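Local structure of 3-methylornithine synthase (Methanosarcina barkeri, 3T7V) at residues 121-132 with 147-158; 278-287 with 321-331. The protein catalyses the radical-based isomerization of L-lysine to (3R)-3-methyl-D-ornithine, a step of pyrrolysine biosynthesis, using a [4Fe-4S] cluster and S-adenosylmethionine. All blocks are in the same frame, centred on the assembly; numbering follows the deposited sequence.

Contact 1 of 2, residues 121-132 with 147-158. With SAM (S-adenosylmethionine), chain C.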
loop_
_atom_site.group_PDB
_atom_site.type_symbol
_atom_site.label_atom_id
_atom_site.label_comp_id
_atom_site.label_asym_id
_atom_site.label_seq_id
_atom_site.Cartn_x
_atom_site.Cartn_y
_atom_site.Cartn_z
ATOM N N TYR A 121 -11.149 -13.326 13.924
ATOM C CA TYR A 121 -12.012 -12.260 13.419
ATOM C C TYR A 121 -12.960 -12.771 12.345
ATOM O O TYR A 121 -14.074 -12.233 12.240
ATOM C CB TYR A 121 -11.163 -11.082 12.889
ATOM C CG TYR A 121 -10.495 -10.323 14.003
ATOM C CD1 TYR A 121 -11.222 -9.399 14.756
ATOM C CD2 TYR A 121 -9.113 -10.499 14.336
ATOM C CE1 TYR A 121 -10.653 -8.688 15.779
ATOM C CE2 TYR A 121 -8.535 -9.828 15.396
ATOM C CZ TYR A 121 -9.286 -8.895 16.093
ATOM O OH TYR A 121 -8.745 -8.133 17.135
ATOM N N TYR A 122 -12.580 -13.783 11.562
ATOM C CA TYR A 122 -13.498 -14.317 10.548
ATOM C C TYR A 122 -14.620 -15.195 11.121
ATOM O O TYR A 122 -15.690 -15.262 10.501
ATOM C CB TYR A 122 -12.667 -15.078 9.498
ATOM C CG TYR A 122 -12.097 -14.121 8.439
ATOM C CD1 TYR A 122 -11.084 -13.187 8.734
ATOM C CD2 TYR A 122 -12.640 -14.124 7.135
ATOM C CE1 TYR A 122 -10.624 -12.276 7.762
ATOM C CE2 TYR A 122 -12.152 -13.270 6.179
ATOM C CZ TYR A 122 -11.126 -12.326 6.517
ATOM O OH TYR A 122 -10.699 -11.487 5.501
ATOM N N GLU A 123 -14.386 -15.835 12.282
ATOM C CA GLU A 123 -15.430 -16.703 12.983
ATOM C C GLU A 123 -16.564 -15.851 13.416
ATOM O O GLU A 123 -17.705 -16.288 13.382
ATOM C CB GLU A 123 -14.688 -17.279 14.242
ATOM C CG GLU A 123 -15.431 -18.095 15.239
ATOM C CD GLU A 123 -14.418 -18.707 16.148
ATOM O OE1 GLU A 123 -13.883 -18.016 17.063
ATOM O OE2 GLU A 123 -14.114 -19.882 15.893
ATOM N N ASP A 124 -16.279 -14.623 13.845
ATOM C CA ASP A 124 -17.373 -13.729 14.280
ATOM C C ASP A 124 -16.967 -12.311 13.892
ATOM O O ASP A 124 -16.277 -11.616 14.663
ATOM C CB ASP A 124 -17.621 -13.786 15.787
ATOM C CG ASP A 124 -18.785 -12.848 16.186
ATOM O OD1 ASP A 124 -19.316 -12.124 15.236
ATOM O OD2 ASP A 124 -19.123 -12.801 17.415
ATOM N N PRO A 125 -17.308 -11.921 12.664
ATOM C CA PRO A 125 -16.817 -10.648 12.187
ATOM C C PRO A 125 -17.321 -9.454 12.937
ATOM O O PRO A 125 -16.764 -8.364 12.756
ATOM C CB PRO A 125 -17.237 -10.585 10.685
ATOM C CG PRO A 125 -17.930 -11.840 10.418
ATOM C CD PRO A 125 -18.015 -12.702 11.637
ATOM N N ASN A 126 -18.301 -9.609 13.835
ATOM C CA ASN A 126 -18.647 -8.494 14.693
ATOM C C ASN A 126 -17.443 -8.099 15.589
ATOM O O ASN A 126 -17.330 -6.959 16.054
ATOM C CB ASN A 126 -19.844 -8.834 15.543
ATOM C CG ASN A 126 -21.076 -8.934 14.722
ATOM O OD1 ASN A 126 -21.277 -8.154 13.781
ATOM N ND2 ASN A 126 -21.891 -9.907 15.027
ATOM N N ARG A 127 -16.508 -9.033 15.793
ATOM C CA ARG A 127 -15.319 -8.672 16.580
ATOM C C ARG A 127 -14.451 -7.654 15.805
ATOM O O ARG A 127 -13.859 -6.773 16.409
ATOM C CB ARG A 127 -14.442 -9.929 16.745
ATOM C CG ARG A 127 -15.060 -10.963 17.658
ATOM C CD ARG A 127 -14.387 -12.374 17.527
ATOM N NE ARG A 127 -15.001 -13.273 18.510
ATOM C CZ ARG A 127 -14.843 -14.571 18.456
ATOM N NH1 ARG A 127 -14.163 -15.156 17.494
ATOM N NH2 ARG A 127 -15.340 -15.333 19.443
ATOM N N PHE A 128 -14.415 -7.781 14.465
ATOM C CA PHE A 128 -13.652 -6.815 13.671
ATOM C C PHE A 128 -14.417 -5.494 13.625
ATOM O O PHE A 128 -13.792 -4.420 13.666
ATOM C CB PHE A 128 -13.452 -7.401 12.269
ATOM C CG PHE A 128 -12.808 -6.421 11.345
ATOM C CD1 PHE A 128 -11.507 -5.949 11.565
ATOM C CD2 PHE A 128 -13.570 -5.882 10.299
ATOM C CE1 PHE A 128 -10.874 -4.974 10.719
ATOM C CE2 PHE A 128 -12.958 -4.953 9.459
ATOM C CZ PHE A 128 -11.635 -4.481 9.666
ATOM N N VAL A 129 -15.725 -5.543 13.422
ATOM C CA VAL A 129 -16.558 -4.305 13.381
ATOM C C VAL A 129 -16.377 -3.553 14.714
ATOM O O VAL A 129 -16.234 -2.303 14.691
ATOM C CB VAL A 129 -18.044 -4.682 13.133
ATOM C CG1 VAL A 129 -18.889 -3.386 13.173
ATOM C CG2 VAL A 129 -18.164 -5.363 11.740
ATOM N N GLU A 130 -16.308 -4.258 15.847
ATOM C CA GLU A 130 -16.154 -3.559 17.132
ATOM C C GLU A 130 -14.765 -2.947 17.217
ATOM O O GLU A 130 -14.586 -1.854 17.793
ATOM C CB GLU A 130 -16.390 -4.582 18.301
ATOM C CG GLU A 130 -16.332 -3.976 19.729
ATOM C CD GLU A 130 -16.936 -4.897 20.806
ATOM O OE1 GLU A 130 -16.773 -4.584 22.013
ATOM O OE2 GLU A 130 -17.579 -5.923 20.456
ATOM N N LEU A 131 -13.773 -3.651 16.670
ATOM C CA LEU A 131 -12.397 -3.079 16.634
ATOM C C LEU A 131 -12.400 -1.761 15.799
ATOM O O LEU A 131 -11.820 -0.709 16.226
ATOM C CB LEU A 131 -11.356 -4.100 16.076
ATOM C CG LEU A 131 -9.909 -3.626 16.088
ATOM C CD1 LEU A 131 -9.097 -4.942 15.941
ATOM C CD2 LEU A 131 -9.675 -2.735 14.930
ATOM N N VAL A 132 -13.000 -1.746 14.636
ATOM C CA VAL A 132 -13.044 -0.482 13.905
ATOM C C VAL A 132 -13.774 0.620 14.676
ATOM O O VAL A 132 -13.278 1.764 14.723
ATOM C CB VAL A 132 -13.775 -0.729 12.539
ATOM C CG1 VAL A 132 -13.982 0.592 11.776
ATOM C CG2 VAL A 132 -12.950 -1.692 11.658
ATOM N N PRO A 147 -8.368 -6.066 5.740
ATOM C CA PRO A 147 -8.791 -7.213 6.521
ATOM C C PRO A 147 -8.756 -8.510 5.740
ATOM O O PRO A 147 -9.240 -9.538 6.267
ATOM C CB PRO A 147 -10.255 -6.840 6.827
ATOM C CG PRO A 147 -10.716 -6.198 5.533
ATOM C CD PRO A 147 -9.504 -5.411 5.003
ATOM N N GLY A 148 -8.277 -8.432 4.489
ATOM C CA GLY A 148 -8.435 -9.539 3.537
ATOM C C GLY A 148 -9.831 -9.548 2.962
ATOM O O GLY A 148 -10.561 -8.554 3.076
ATOM N N LEU A 149 -10.214 -10.683 2.398
ATOM C CA LEU A 149 -11.477 -10.746 1.690
ATOM C C LEU A 149 -12.619 -11.063 2.713
ATOM O O LEU A 149 -13.053 -12.220 2.936
ATOM C CB LEU A 149 -11.326 -11.755 0.559
ATOM C CG LEU A 149 -12.614 -11.939 -0.219
ATOM C CD1 LEU A 149 -12.876 -10.641 -0.965
ATOM C CD2 LEU A 149 -12.509 -13.115 -1.159
ATOM N N MET A 150 -12.991 -10.017 3.413
ATOM C CA MET A 150 -14.095 -10.131 4.425
ATOM C C MET A 150 -15.429 -10.087 3.558
ATOM O O MET A 150 -15.469 -9.552 2.400
ATOM C CB MET A 150 -13.971 -8.962 5.532
ATOM C CG MET A 150 -12.981 -9.211 6.795
ATOM S SD MET A 150 -14.278 -9.887 7.770
ATOM C CE MET A 150 -13.618 -10.110 9.440
ATOM N N ASP A 151 -16.498 -10.661 4.113
ATOM C CA ASP A 151 -17.733 -10.648 3.375
ATOM C C ASP A 151 -18.350 -9.286 3.238
ATOM O O ASP A 151 -18.036 -8.337 3.960
ATOM C CB ASP A 151 -18.742 -11.689 3.867
ATOM C CG ASP A 151 -19.190 -11.523 5.259
ATOM O OD1 ASP A 151 -19.397 -10.422 5.772
ATOM O OD2 ASP A 151 -19.489 -12.571 5.874
ATOM N N ASN A 152 -19.266 -9.188 2.269
ATOM C CA ASN A 152 -19.903 -7.894 2.027
ATOM C C ASN A 152 -20.653 -7.385 3.282
ATOM O O ASN A 152 -20.624 -6.178 3.560
ATOM C CB ASN A 152 -20.928 -8.019 0.908
ATOM C CG ASN A 152 -20.318 -8.189 -0.446
ATOM O OD1 ASN A 152 -19.101 -8.068 -0.627
ATOM N ND2 ASN A 152 -21.193 -8.406 -1.457
ATOM N N ALA A 153 -21.308 -8.225 4.052
ATOM C CA ALA A 153 -22.013 -7.714 5.208
ATOM C C ALA A 153 -21.020 -7.057 6.184
ATOM O O ALA A 153 -21.328 -6.084 6.849
ATOM C CB ALA A 153 -22.753 -8.826 5.912
ATOM N N THR A 154 -19.832 -7.665 6.349
ATOM C CA THR A 154 -18.877 -7.092 7.302
ATOM C C THR A 154 -18.360 -5.760 6.725
ATOM O O THR A 154 -18.187 -4.800 7.493
ATOM C CB THR A 154 -17.739 -8.036 7.519
ATOM O OG1 THR A 154 -18.321 -9.269 7.948
ATOM C CG2 THR A 154 -16.790 -7.532 8.639
ATOM N N LEU A 155 -18.109 -5.703 5.413
ATOM C CA LEU A 155 -17.653 -4.432 4.804
ATOM C C LEU A 155 -18.665 -3.311 5.082
ATOM O O LEU A 155 -18.321 -2.149 5.375
ATOM C CB LEU A 155 -17.385 -4.578 3.267
ATOM C CG LEU A 155 -16.129 -5.429 2.964
ATOM C CD1 LEU A 155 -16.147 -5.596 1.424
ATOM C CD2 LEU A 155 -14.858 -4.715 3.488
ATOM N N LEU A 156 -19.952 -3.648 4.932
ATOM C CA LEU A 156 -21.007 -2.639 5.124
ATOM C C LEU A 156 -21.067 -2.193 6.593
ATOM O O LEU A 156 -21.130 -0.961 6.872
ATOM C CB LEU A 156 -22.293 -3.348 4.625
ATOM C CG LEU A 156 -23.623 -2.871 4.867
ATOM C CD1 LEU A 156 -24.519 -3.730 3.922
ATOM C CD2 LEU A 156 -24.008 -2.911 6.321
ATOM N N LYS A 157 -20.895 -3.119 7.542
ATOM C CA LYS A 157 -20.923 -2.742 8.950
ATOM C C LYS A 157 -19.690 -1.910 9.342
ATOM O O LYS A 157 -19.797 -0.952 10.160
ATOM C CB LYS A 157 -21.045 -3.960 9.820
ATOM C CG LYS A 157 -22.453 -4.583 9.727
ATOM C CD LYS A 157 -22.375 -5.901 10.482
ATOM C CE LYS A 157 -23.762 -6.397 10.676
ATOM N NZ LYS A 157 -23.687 -7.875 10.470
ATOM N N ALA A 158 -18.550 -2.271 8.768
ATOM C CA ALA A 158 -17.352 -1.493 9.098
ATOM C C ALA A 158 -17.385 -0.082 8.549
ATOM O O ALA A 158 -16.880 0.828 9.188
ATOM C CB ALA A 158 -16.109 -2.216 8.650
HETATM N N SAM C . -4.107 -10.288 4.592
HETATM C CA SAM C . -4.656 -9.226 3.891
HETATM C C SAM C . -4.455 -9.275 2.430
HETATM O O SAM C . -3.753 -10.177 1.928
HETATM O OXT SAM C . -5.123 -8.441 1.724
HETATM C CB SAM C . -3.937 -8.077 4.025
HETATM C CG SAM C . -2.462 -8.061 4.021
HETATM S SD SAM C . -1.772 -6.887 2.779
HETATM C CE SAM C . -0.957 -5.719 3.834
HETATM C "C5'" SAM C . -0.383 -7.817 2.167
HETATM C "C4'" SAM C . -0.019 -7.444 0.934
HETATM O "O4'" SAM C . 1.390 -7.112 1.524
HETATM C "C3'" SAM C . -0.090 -8.348 -0.036
HETATM O "O3'" SAM C . -1.201 -7.688 -0.660
HETATM C "C2'" SAM C . 1.184 -7.818 -0.707
HETATM O "O2'" SAM C . 0.931 -6.835 -1.764
HETATM C "C1'" SAM C . 2.172 -7.263 0.334
HETATM N N9 SAM C . 3.194 -8.318 0.680
HETATM C C8 SAM C . 3.054 -9.489 1.373
HETATM N N7 SAM C . 4.215 -10.127 1.388
HETATM C C5 SAM C . 5.126 -9.352 0.706
HETATM C C6 SAM C . 6.466 -9.554 0.344
HETATM N N6 SAM C . 7.147 -10.651 0.681
HETATM N N1 SAM C . 7.106 -8.572 -0.307
HETATM C C2 SAM C . 6.460 -7.432 -0.693
HETATM N N3 SAM C . 5.136 -7.254 -0.461
HETATM C C4 SAM C . 4.490 -8.220 0.265
#
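The ring of Tyr122 carries the thioether of Met150 over one face, while two carbonyl oxygens, Pro147 O and Leu149 O, lie at its edge near the ring plane. It is a Met-aromatic contact: Met150 SD stands 4.3 Å from the centroid of the Tyr122 ring, and the CE methyl beside it adds a CH-pi contact. A bend at chi2 (-92°) turns the Met150 chain along this face, which brings CE on to Pro125 CB and Phe128 CB. The Tyr122 hydroxyl gives its proton to Pro147 O (OH to O 2.6 Å), tilted 28° from the carbonyl plane. Against the edge of the Phe128 ring lies the Thr154 methyl, CG2, whereas Pro147 CB and Ala158 CB approach it obliquely.

In the TIM-barrel fold of this radical SAM enzyme, the pair joins successive helices outside the parallel strands 110-115 and 143-146; helices 126-132 and 152-158 run nearly parallel, 20° apart with axes 9.4 Å from each other. Asp151 is the N-cap of the second helix. Its OD1 takes both Thr154 N and Thr154 OG1 (2.7 Å to OD1), which fixes the rotation of the threonine and leaves OG1 against Pro125 CB at 3.2 Å. One turn further on, Val129 CG2 packs on Lys157 CB at 3.7 Å, and Val132 reaches Ala158.

Contact 2 of 2, residues 278-287 with 321-331. With MD0 (5-amino-D-isoleucine), chain D.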
loop_
_atom_site.group_PDB
_atom_site.type_symbol
_atom_site.label_atom_id
_atom_site.label_comp_id
_atom_site.label_asym_id
_atom_site.label_seq_id
_atom_site.Cartn_x
_atom_site.Cartn_y
_atom_site.Cartn_z
ATOM N N LEU A 278 7.626 2.487 3.704
ATOM C CA LEU A 278 8.890 2.298 4.464
ATOM C C LEU A 278 9.221 0.786 4.596
ATOM O O LEU A 278 10.311 0.423 5.003
ATOM C CB LEU A 278 8.701 2.825 5.866
ATOM C CG LEU A 278 8.419 4.321 6.060
ATOM C CD1 LEU A 278 8.589 4.743 7.523
ATOM C CD2 LEU A 278 9.246 5.207 5.179
ATOM N N ASP A 279 8.242 -0.086 4.279
ATOM C CA ASP A 279 8.425 -1.513 4.552
ATOM C C ASP A 279 9.475 -2.188 3.629
ATOM O O ASP A 279 9.983 -3.273 3.952
ATOM C CB ASP A 279 7.054 -2.208 4.319
ATOM C CG ASP A 279 6.840 -3.463 5.134
ATOM O OD1 ASP A 279 7.490 -3.713 6.173
ATOM O OD2 ASP A 279 5.861 -4.175 4.740
ATOM N N LEU A 280 9.795 -1.521 2.525
ATOM C CA LEU A 280 10.655 -2.148 1.518
ATOM C C LEU A 280 12.147 -1.753 1.627
ATOM O O LEU A 280 13.033 -2.594 1.417
ATOM C CB LEU A 280 10.179 -1.709 0.133
ATOM C CG LEU A 280 8.665 -2.094 0.087
ATOM C CD1 LEU A 280 7.861 -1.219 -0.808
ATOM C CD2 LEU A 280 8.513 -3.621 -0.019
ATOM N N GLU A 281 12.422 -0.488 1.985
ATOM C CA GLU A 281 13.779 0.079 1.992
ATOM C C GLU A 281 13.904 1.184 3.066
ATOM O O GLU A 281 14.894 1.949 3.109
ATOM C CB GLU A 281 14.154 0.584 0.573
ATOM C CG GLU A 281 14.627 -0.468 -0.429
ATOM C CD GLU A 281 15.255 0.152 -1.706
ATOM O OE1 GLU A 281 14.657 1.059 -2.370
ATOM O OE2 GLU A 281 16.386 -0.266 -2.052
ATOM N N GLY A 282 12.890 1.300 3.939
ATOM C CA GLY A 282 12.909 2.308 5.027
ATOM C C GLY A 282 12.874 3.747 4.528
ATOM O O GLY A 282 12.427 4.029 3.446
ATOM N N ILE A 283 13.321 4.628 5.438
ATOM C CA ILE A 283 13.314 6.059 5.160
ATOM C C ILE A 283 14.201 6.427 3.956
ATOM O O ILE A 283 13.817 7.239 3.136
ATOM C CB ILE A 283 13.561 6.863 6.471
ATOM C CG1 ILE A 283 12.312 6.654 7.375
ATOM C CG2 ILE A 283 13.653 8.346 6.113
ATOM C CD1 ILE A 283 12.381 7.092 8.831
ATOM N N ASP A 284 15.354 5.780 3.802
ATOM C CA ASP A 284 16.147 6.109 2.593
ATOM C C ASP A 284 15.361 5.740 1.322
ATOM O O ASP A 284 15.359 6.455 0.293
ATOM C CB ASP A 284 17.484 5.335 2.577
ATOM C CG ASP A 284 18.426 5.712 3.736
ATOM O OD1 ASP A 284 18.307 6.841 4.302
ATOM O OD2 ASP A 284 19.337 4.901 4.052
ATOM N N GLY A 285 14.680 4.587 1.388
ATOM C CA GLY A 285 13.884 4.134 0.248
ATOM C C GLY A 285 12.704 5.083 0.008
ATOM O O GLY A 285 12.247 5.283 -1.136
ATOM N N MET A 286 12.180 5.659 1.079
ATOM C CA MET A 286 11.062 6.639 0.982
ATOM C C MET A 286 11.481 7.830 0.119
ATOM O O MET A 286 10.665 8.329 -0.708
ATOM C CB MET A 286 10.660 7.119 2.390
ATOM C CG MET A 286 9.506 8.160 2.379
ATOM S SD MET A 286 9.562 9.110 3.928
ATOM C CE MET A 286 11.020 10.169 3.664
ATOM N N VAL A 287 12.714 8.320 0.327
ATOM C CA VAL A 287 13.198 9.442 -0.452
ATOM C C VAL A 287 13.157 9.102 -1.960
ATOM O O VAL A 287 12.623 9.897 -2.755
ATOM C CB VAL A 287 14.629 9.805 -0.012
ATOM C CG1 VAL A 287 15.150 10.990 -0.852
ATOM C CG2 VAL A 287 14.574 10.218 1.461
ATOM N N ASP A 321 13.808 2.324 12.162
ATOM C CA ASP A 321 13.644 3.778 12.050
ATOM C C ASP A 321 12.379 3.875 11.151
ATOM O O ASP A 321 12.409 3.932 9.929
ATOM C CB ASP A 321 14.862 4.316 11.292
ATOM C CG ASP A 321 14.884 5.824 11.159
ATOM O OD1 ASP A 321 14.080 6.474 11.841
ATOM O OD2 ASP A 321 15.733 6.345 10.375
ATOM N N ARG A 322 11.233 3.879 11.820
ATOM C CA ARG A 322 9.903 3.764 11.210
ATOM C C ARG A 322 8.966 4.828 11.810
ATOM O O ARG A 322 7.770 4.754 11.509
ATOM C CB ARG A 322 9.290 2.373 11.531
ATOM C CG ARG A 322 10.010 1.169 10.947
ATOM C CD ARG A 322 9.353 0.936 9.636
ATOM N NE ARG A 322 9.655 -0.414 9.123
ATOM C CZ ARG A 322 8.819 -1.173 8.404
ATOM N NH1 ARG A 322 7.617 -0.706 8.053
ATOM N NH2 ARG A 322 9.205 -2.381 8.015
ATOM N N ASP A 323 9.425 5.830 12.562
ATOM C CA ASP A 323 8.440 6.657 13.305
ATOM C C ASP A 323 8.185 7.932 12.514
ATOM O O ASP A 323 8.994 8.382 11.688
ATOM C CB ASP A 323 8.976 7.003 14.675
ATOM C CG ASP A 323 10.292 7.666 14.559
ATOM O OD1 ASP A 323 10.237 8.917 14.620
ATOM O OD2 ASP A 323 11.339 6.947 14.307
ATOM N N ILE A 324 7.023 8.495 12.761
ATOM C CA ILE A 324 6.609 9.723 12.081
ATOM C C ILE A 324 7.594 10.904 12.244
ATOM O O ILE A 324 7.792 11.641 11.301
ATOM C CB ILE A 324 5.164 10.100 12.452
ATOM C CG1 ILE A 324 4.622 11.099 11.456
ATOM C CG2 ILE A 324 5.087 10.563 13.881
ATOM C CD1 ILE A 324 3.143 11.446 11.753
ATOM N N LYS A 325 8.177 11.057 13.418
ATOM C CA LYS A 325 9.060 12.209 13.613
ATOM C C LYS A 325 10.313 12.061 12.661
ATOM O O LYS A 325 10.782 13.080 12.077
ATOM C CB LYS A 325 9.439 12.327 15.095
ATOM C CG LYS A 325 8.293 12.739 16.010
ATOM C CD LYS A 325 8.930 12.832 17.417
ATOM C CE LYS A 325 7.994 12.643 18.598
ATOM N NZ LYS A 325 7.308 13.903 18.979
ATOM N N SER A 326 10.817 10.827 12.448
ATOM C CA SER A 326 11.975 10.648 11.537
ATOM C C SER A 326 11.540 10.867 10.109
ATOM O O SER A 326 12.302 11.391 9.304
ATOM C CB SER A 326 12.636 9.290 11.633
ATOM O OG SER A 326 12.953 9.034 12.939
ATOM N N VAL A 327 10.347 10.373 9.759
ATOM C CA VAL A 327 9.803 10.666 8.435
ATOM C C VAL A 327 9.669 12.166 8.162
ATOM O O VAL A 327 10.135 12.635 7.105
ATOM C CB VAL A 327 8.414 9.997 8.234
ATOM C CG1 VAL A 327 7.689 10.490 6.952
ATOM C CG2 VAL A 327 8.543 8.472 8.132
ATOM N N VAL A 328 9.106 12.929 9.111
ATOM C CA VAL A 328 8.871 14.346 8.854
ATOM C C VAL A 328 10.213 15.081 8.766
ATOM O O VAL A 328 10.345 16.014 7.960
ATOM C CB VAL A 328 7.928 14.921 9.922
ATOM C CG1 VAL A 328 7.880 16.457 9.796
ATOM C CG2 VAL A 328 6.517 14.359 9.780
ATOM N N ARG A 329 11.172 14.680 9.593
ATOM C CA ARG A 329 12.551 15.288 9.542
ATOM C C ARG A 329 13.107 15.089 8.145
ATOM O O ARG A 329 13.700 16.021 7.575
ATOM C CB ARG A 329 13.460 14.600 10.571
ATOM C CG ARG A 329 14.945 14.978 10.465
ATOM C CD ARG A 329 15.815 14.387 11.592
ATOM N NE ARG A 329 17.234 14.710 11.381
ATOM C CZ ARG A 329 18.249 14.304 12.153
ATOM N NH1 ARG A 329 19.493 14.678 11.857
ATOM N NH2 ARG A 329 18.033 13.523 13.215
ATOM N N ARG A 330 12.986 13.847 7.603
ATOM C CA ARG A 330 13.565 13.597 6.293
ATOM C C ARG A 330 12.770 14.389 5.212
ATOM O O ARG A 330 13.382 14.888 4.257
ATOM C CB ARG A 330 13.608 12.085 5.976
ATOM C CG ARG A 330 14.305 11.745 4.667
ATOM C CD ARG A 330 15.823 11.980 4.727
ATOM N NE ARG A 330 16.336 11.193 5.844
ATOM C CZ ARG A 330 16.911 9.987 5.728
ATOM N NH1 ARG A 330 17.044 9.420 4.531
ATOM N NH2 ARG A 330 17.339 9.341 6.813
ATOM N N LEU A 331 11.444 14.469 5.319
ATOM C CA LEU A 331 10.685 15.281 4.309
ATOM C C LEU A 331 11.214 16.735 4.330
ATOM O O LEU A 331 11.306 17.351 3.257
ATOM C CB LEU A 331 9.200 15.352 4.684
ATOM C CG LEU A 331 8.582 13.943 4.609
ATOM C CD1 LEU A 331 7.135 14.132 5.037
ATOM C CD2 LEU A 331 8.572 13.427 3.182
HETATM C C MD0 D . 2.606 -0.763 3.734
HETATM N N MD0 D . 3.380 -2.371 5.380
HETATM O O MD0 D . 1.903 0.248 3.528
HETATM C CA MD0 D . 2.205 -1.722 4.808
HETATM C CB MD0 D . 1.223 -2.793 4.244
HETATM C CD MD0 D . -1.306 -2.997 3.739
HETATM N NE MD0 D . -2.488 -2.219 3.392
HETATM C CG MD0 D . -0.096 -2.072 3.836
HETATM C CG2 MD0 D . 1.778 -3.589 3.035
HETATM O OXT MD0 D . 3.631 -1.017 3.089
HETATM O O HOH W 1 14.104 3.534 7.900
#
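Arg330 meets the helix of residues 278-287 along its whole side chain, as a knob seated among Ile283, Asp284, Met286 and Val287. Its CB touches Ile283 CG2 (3.7 Å) and, a little farther off, the Met286 methyl CE. CG rests against Val287 CG2 at 3.6 Å, and CD stays beside that same methyl. Bends at chi2 (70°) and chi3 (56°) then fold the chain back over Ile283, whose CG2 lies under the centre of the guanidinium face. At the tip, NH1 donates to Asp284 OD1 (2.9 Å), a salt bridge with a nearly straight N-H...O angle of 179°; the oxygen lies in the guanidinium plane and is met nearly along its C-O axis. The charged end is thus held flat on an apolar methyl by a bond at its edge.

The other branch of Ile283 turns off at roughly a right angle and places CD1 against Ser326 CB and Asp321 O. A water bridges Ile283 N to Asp321 O, serving an amide at the kink of its helix. Deeper in, Val327 divides its methyls, CG1 to Met286 SD and CG2 to Leu278 CD1 (3.8 Å).

At the other end, Arg322 NH2 reaches Asp279 OD1 at 2.8 Å through the anti lone pair of that oxygen, while Leu278 O lies over the guanidinium face. Asp314 and the carbonyl of Ser299 take the other nitrogens of Arg322. Asp279 OD2 receives a weak bond from the amino group N of the bound 5-amino-D-isoleucine (3.1 Å), so Arg322 is a second-shell residue that helps position a first-shell carboxylate. Asp279 lies just past the end of strand 275-277, at the C-terminal mouth of the barrel, where TIM-barrel enzymes carry their active sites.

In the fold
Contact 1 and contact 2 do not touch: their centres are 31 Å apart and their nearest atoms about 14 Å, and the first closes along the chain before the second opens. Both pack helices outside the barrel strands, and both reach the active site through the residues that follow a strand. From contact 1 comes Gly148 of the S-adenosylmethionine pocket, its N 3.8 Å from CA of the cofactor, two residues after Ser146, which binds the substrate. Contact 2 contributes Asp279, whose side chain is about 6 Å from the bound S-adenosylmethionine and about 10 Å from the iron-sulfur cluster. Ser146 and Ser277, each near one of the contacts, bind the same 5-amino-D-isoleucine molecule.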